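PDB 7BZV: 2-aminomuconic 6-semialdehyde dehydrogenase, which probably catalyses the NAD-dependent oxidation of 2-aminomuconic 6-semialdehyde in the meta-cleavage pathway of 2-aminophenol breakdown, working as a tetramer. Local coordinates for residues K257-I262 and S290-V295; Q285-S290 and Y415-T420. One frame throughout, in Å; residues are numbered along the deposited sequence.

Contact 1 (K257-I262 and S290-V295); sequences KNAAVI and SERVYV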
loop_
_atom_site.group_PDB
_atom_site.type_symbol
_atom_site.label_atom_id
_atom_site.label_comp_id
_atom_site.label_asym_id
_atom_site.label_seq_id
_atom_site.Cartn_x
_atom_site.Cartn_y
_atom_site.Cartn_z
ATOM N N LYS B 257 26.704 -14.304 12.434
ATOM C CA LYS B 257 27.057 -15.628 12.995
ATOM C C LYS B 257 25.717 -16.360 13.108
ATOM O O LYS B 257 25.091 -16.424 14.159
ATOM C CB LYS B 257 27.783 -15.550 14.329
ATOM C CG LYS B 257 28.300 -16.933 14.730
ATOM C CD LYS B 257 29.659 -17.258 14.108
ATOM C CE LYS B 257 30.147 -18.680 14.494
ATOM N NZ LYS B 257 31.351 -19.096 13.736
ATOM N N ASN B 258 25.251 -16.866 11.990
ATOM C CA ASN B 258 23.841 -17.192 11.841
ATOM C C ASN B 258 23.530 -18.577 12.392
ATOM O O ASN B 258 24.330 -19.508 12.255
ATOM C CB ASN B 258 23.484 -17.139 10.365
ATOM C CG ASN B 258 23.770 -15.786 9.734
ATOM O OD1 ASN B 258 23.402 -14.733 10.272
ATOM N ND2 ASN B 258 24.461 -15.805 8.600
ATOM N N ALA B 259 22.328 -18.726 12.954
ATOM C CA ALA B 259 21.879 -19.975 13.537
ATOM C C ALA B 259 20.953 -20.752 12.608
ATOM O O ALA B 259 20.088 -20.186 11.938
ATOM C CB ALA B 259 21.150 -19.717 14.856
ATOM N N ALA B 260 21.149 -22.059 12.601
ATOM C CA ALA B 260 20.206 -23.028 12.070
ATOM C C ALA B 260 19.596 -23.789 13.225
ATOM O O ALA B 260 20.320 -24.234 14.123
ATOM C CB ALA B 260 20.907 -24.006 11.127
ATOM N N VAL B 261 18.275 -23.975 13.179
ATOM C CA VAL B 261 17.519 -24.653 14.225
ATOM C C VAL B 261 16.761 -25.820 13.584
ATOM O O VAL B 261 15.821 -25.598 12.805
ATOM C CB VAL B 261 16.550 -23.695 14.946
ATOM C CG1 VAL B 261 15.850 -24.393 16.072
ATOM C CG2 VAL B 261 17.286 -22.506 15.465
ATOM N N ILE B 262 17.119 -27.048 13.969
ATOM C CA ILE B 262 16.598 -28.261 13.355
ATOM C C ILE B 262 15.837 -29.064 14.405
ATOM O O ILE B 262 16.432 -29.610 15.346
ATOM C CB ILE B 262 17.721 -29.084 12.718
ATOM C CG1 ILE B 262 18.455 -28.187 11.699
ATOM C CG2 ILE B 262 17.140 -30.367 12.062
ATOM C CD1 ILE B 262 19.816 -28.693 11.373
ATOM N N SER B 290 24.950 -20.595 7.724
ATOM C CA SER B 290 24.911 -20.997 9.120
ATOM C C SER B 290 26.298 -21.393 9.614
ATOM O O SER B 290 26.989 -22.176 8.960
ATOM C CB SER B 290 24.018 -22.231 9.286
ATOM O OG SER B 290 22.840 -22.072 8.598
ATOM N N GLU B 291 26.685 -20.900 10.798
ATOM C CA GLU B 291 27.862 -21.396 11.508
ATOM C C GLU B 291 27.564 -21.905 12.910
ATOM O O GLU B 291 28.466 -22.452 13.551
ATOM C CB GLU B 291 28.955 -20.308 11.583
ATOM C CG GLU B 291 29.635 -20.111 10.210
ATOM C CD GLU B 291 30.749 -19.071 10.155
ATOM O OE1 GLU B 291 31.145 -18.491 11.196
ATOM O OE2 GLU B 291 31.223 -18.818 9.024
ATOM N N ARG B 292 26.330 -21.747 13.398
ATOM C CA ARG B 292 25.878 -22.310 14.663
ATOM C C ARG B 292 24.668 -23.151 14.310
ATOM O O ARG B 292 23.719 -22.636 13.714
ATOM C CB ARG B 292 25.519 -21.217 15.687
ATOM C CG ARG B 292 26.660 -20.219 16.017
ATOM C CD ARG B 292 26.105 -18.752 16.138
ATOM N NE ARG B 292 25.164 -18.757 17.212
ATOM C CZ ARG B 292 24.051 -18.038 17.340
ATOM N NH1 ARG B 292 23.645 -17.104 16.475
ATOM N NH2 ARG B 292 23.339 -18.282 18.414
ATOM N N VAL B 293 24.722 -24.437 14.611
ATOM C CA VAL B 293 23.643 -25.360 14.289
ATOM C C VAL B 293 23.131 -26.014 15.562
ATOM O O VAL B 293 23.871 -26.751 16.221
ATOM C CB VAL B 293 24.096 -26.437 13.293
ATOM C CG1 VAL B 293 22.951 -27.370 13.022
ATOM C CG2 VAL B 293 24.563 -25.821 12.003
ATOM N N TYR B 294 21.841 -25.809 15.860
ATOM C CA TYR B 294 21.161 -26.378 17.022
ATOM C C TYR B 294 20.250 -27.505 16.538
ATOM O O TYR B 294 19.366 -27.268 15.698
ATOM C CB TYR B 294 20.368 -25.276 17.765
ATOM C CG TYR B 294 21.253 -24.106 18.155
ATOM C CD1 TYR B 294 21.979 -24.119 19.345
ATOM C CD2 TYR B 294 21.379 -23.002 17.331
ATOM C CE1 TYR B 294 22.829 -23.059 19.695
ATOM C CE2 TYR B 294 22.192 -21.949 17.668
ATOM C CZ TYR B 294 22.938 -21.988 18.843
ATOM O OH TYR B 294 23.753 -20.925 19.143
ATOM N N VAL B 295 20.470 -28.728 17.035
ATOM C CA VAL B 295 19.689 -29.889 16.613
ATOM C C VAL B 295 18.978 -30.464 17.825
ATOM O O VAL B 295 19.618 -30.736 18.845
ATOM C CB VAL B 295 20.579 -30.961 15.948
ATOM C CG1 VAL B 295 19.733 -32.113 15.403
ATOM C CG2 VAL B 295 21.451 -30.291 14.880
HETATM O O HOH W 1 31.377 -21.895 14.087
#
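K257 NZ is gripped from several directions. K257 NZ and E291 OE1 form a salt bridge of 2.6 Å, met on the anti side of the carboxylate. A water 2.8 Å from K257 NZ passes the link on to E291 O, and the carbonyls of V385 and E388 also accept from this buried ammonium. The lysine chain bends at chi2 (85°) to get there, and it crosses the R292 side chain obliquely. E291 OE1 and OE2 also receive the backbone N-H groups of I390 and F391, which hold the carboxylate in place. N258 O accepts from two backbone donors, E291 N and R292 N, where the chain turns its corner at E291. Beyond it, strands 258-262 and 292-295 run parallel, joined by A260 N to R292 O, Y294 N to A260 O and I262 N to Y294 O. They are the two strands of a beta-alpha-beta unit whose connection contains helix 268-280. R292 NH1 bonds K257 O at 2.8 Å, in the guanidinium plane and almost straight (175°). One face of that group lies over A259 CB, while R292 NH2 reaches Y294 OH at 2.8 Å and also A410 O. A leucine here would probably leave K257 O without this donor and free the Y294 hydroxyl from its guanidinium partner. A259 CB also meets the edge of the Y294 ring, 3.7 Å from CE2. On the other face of the sheet, I262 CD1 packs against V293 CG1 at 3.8 Å, near M271 and M275 of helix 268-280.

Contact 2 (Q285-S290 and Y415-T420); sequences QVCLCS and YGLAAT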
loop_
_atom_site.group_PDB
_atom_site.type_symbol
_atom_site.label_atom_id
_atom_site.label_comp_id
_atom_site.label_asym_id
_atom_site.label_seq_id
_atom_site.Cartn_x
_atom_site.Cartn_y
_atom_site.Cartn_z
ATOM N N GLN B 285 31.163 -18.976 2.314
ATOM C CA GLN B 285 31.451 -17.554 2.220
ATOM C C GLN B 285 30.219 -16.762 1.788
ATOM O O GLN B 285 30.327 -15.797 1.055
ATOM C CB GLN B 285 32.589 -17.302 1.232
ATOM C CG GLN B 285 33.956 -17.971 1.599
ATOM C CD GLN B 285 34.943 -17.985 0.431
ATOM O OE1 GLN B 285 36.100 -17.560 0.550
ATOM N NE2 GLN B 285 34.494 -18.488 -0.695
ATOM N N VAL B 286 29.044 -17.173 2.186
ATOM C CA VAL B 286 27.855 -16.350 2.041
ATOM C C VAL B 286 27.615 -15.747 3.395
ATOM O O VAL B 286 27.674 -16.455 4.409
ATOM C CB VAL B 286 26.643 -17.153 1.556
ATOM C CG1 VAL B 286 25.515 -16.217 1.141
ATOM C CG2 VAL B 286 27.075 -17.979 0.407
ATOM N N CYS B 287 27.363 -14.436 3.424
ATOM C CA CYS B 287 27.033 -13.778 4.679
ATOM C C CYS B 287 25.880 -14.457 5.391
ATOM O O CYS B 287 25.719 -14.288 6.608
ATOM C CB CYS B 287 26.728 -12.293 4.413
ATOM S SG CYS B 287 25.784 -11.926 2.844
ATOM N N LEU B 288 25.047 -15.179 4.653
ATOM C CA LEU B 288 23.833 -15.802 5.191
ATOM C C LEU B 288 24.041 -17.251 5.642
ATOM O O LEU B 288 23.124 -17.876 6.189
ATOM C CB LEU B 288 22.750 -15.743 4.118
ATOM C CG LEU B 288 22.524 -14.342 3.524
ATOM C CD1 LEU B 288 21.715 -14.334 2.264
ATOM C CD2 LEU B 288 21.841 -13.558 4.602
ATOM N N CYS B 289 25.205 -17.824 5.393
ATOM C CA CYS B 289 25.449 -19.202 5.811
ATOM C C CYS B 289 25.322 -19.384 7.325
ATOM O O CYS B 289 25.597 -18.482 8.116
ATOM C CB CYS B 289 26.857 -19.627 5.385
ATOM S SG CYS B 289 27.067 -19.982 3.636
ATOM N N SER B 290 24.950 -20.595 7.724
ATOM C CA SER B 290 24.911 -20.997 9.120
ATOM C C SER B 290 26.298 -21.393 9.614
ATOM O O SER B 290 26.989 -22.176 8.960
ATOM C CB SER B 290 24.018 -22.231 9.286
ATOM O OG SER B 290 22.840 -22.072 8.598
ATOM N N TYR B 415 25.262 -10.063 16.563
ATOM C CA TYR B 415 24.814 -10.039 15.184
ATOM C C TYR B 415 23.306 -10.239 15.068
ATOM O O TYR B 415 22.571 -10.312 16.064
ATOM C CB TYR B 415 25.535 -11.133 14.402
ATOM C CG TYR B 415 27.003 -10.871 14.278
ATOM C CD1 TYR B 415 27.470 -9.813 13.483
ATOM C CD2 TYR B 415 27.939 -11.678 14.940
ATOM C CE1 TYR B 415 28.822 -9.561 13.342
ATOM C CE2 TYR B 415 29.307 -11.418 14.823
ATOM C CZ TYR B 415 29.738 -10.367 14.009
ATOM O OH TYR B 415 31.077 -10.104 13.860
ATOM N N GLY B 416 22.849 -10.348 13.813
ATOM C CA GLY B 416 21.486 -10.736 13.521
ATOM C C GLY B 416 21.131 -10.577 12.070
ATOM O O GLY B 416 20.231 -9.790 11.671
ATOM N N LEU B 417 21.833 -11.376 11.264
ATOM C CA LEU B 417 21.600 -11.316 9.839
ATOM C C LEU B 417 20.482 -12.263 9.413
ATOM O O LEU B 417 19.502 -11.812 8.821
ATOM C CB LEU B 417 22.853 -11.645 9.040
ATOM C CG LEU B 417 22.699 -11.335 7.545
ATOM C CD1 LEU B 417 22.201 -9.918 7.262
ATOM C CD2 LEU B 417 24.056 -11.571 6.849
ATOM N N ALA B 418 20.662 -13.578 9.646
ATOM C CA ALA B 418 19.758 -14.602 9.132
ATOM C C ALA B 418 19.623 -15.795 10.071
ATOM O O ALA B 418 20.459 -16.037 10.954
ATOM C CB ALA B 418 20.224 -15.130 7.771
ATOM N N ALA B 419 18.540 -16.559 9.845
ATOM C CA ALA B 419 18.312 -17.835 10.503
ATOM C C ALA B 419 17.606 -18.793 9.546
ATOM O O ALA B 419 16.968 -18.369 8.585
ATOM C CB ALA B 419 17.478 -17.689 11.782
ATOM N N THR B 420 17.785 -20.094 9.789
ATOM C CA THR B 420 17.076 -21.126 9.030
ATOM C C THR B 420 16.555 -22.172 10.009
ATOM O O THR B 420 17.320 -22.727 10.804
ATOM C CB THR B 420 17.968 -21.754 7.948
ATOM O OG1 THR B 420 17.232 -22.768 7.222
ATOM C CG2 THR B 420 19.226 -22.359 8.543
#
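L417 CD2 is the atom on which the tight end of this contact turns. L417 CD2 lies 3.2 Å from C287 O and 3.7 Å from C287 CB. C287 is partly exposed while the other touching residues are buried, so the solvent side of the contact is here. L288 CD2 lies 3.7 Å from L417 CD2. The L288 and L417 side chains cross at about a right angle, so they meet at their branches and not along their lengths. L417 has CG anti to its backbone N (chi1 -169°), which carries the branch over to the 285-290 loop. L288 CD2 also touches A418 CB at 3.9 Å. W442 and I440 of strand 440-443 close in from beyond: W442 touches both L288 and A418, and I440 touches A418. The other end is looser, though buried. There the CA atoms of S290 and A419 are 7.4 Å apart, and the one touch is S290 OG on the T420 methyl CG2, at 3.6 Å. A260 of strand 258-262 packs against both residues, and the T420 hydroxyl turns to T445 O instead. A type I turn from V286 to C289, closed by C289 N to V286 O, shapes the loop around C287. The sequence GQVC is the family pattern in which the cysteine is usually the thiol nucleophile, so C287 is consistent with that role. The two segments make only apolar and van der Waals contacts with each other. Their polar linkage is indirect: N258 ND2 bonds C287 O and C289 O, while N258 OD1 accepts from A418 N. The fit of the 285-290 loop on 415-420 therefore probably rests on leucine packing, and one asparagine amide ties both backbones to strand 258-262.

The two contacts have centres about 9 Å apart and share S290. Along the chain their segments alternate: 257-262, 285-290 running into 290-295, then 415-420. Contact 1 joins two neighbouring strands of the seven-stranded sheet. Contact 2 sets the loop that leads into one of them against L417 and the start of strand 418-422, on the other side of strand 258-262. Strand 258-262, between the other two, reaches both contacts, and V261 N to T420 O at 2.8 Å is a probable hydrogen bond between them. In aldehyde dehydrogenases such a sheet forms the core of the catalytic domain. The contacts place the loop with C287, the likely nucleophile, beside the N-terminal ends of these parallel strands.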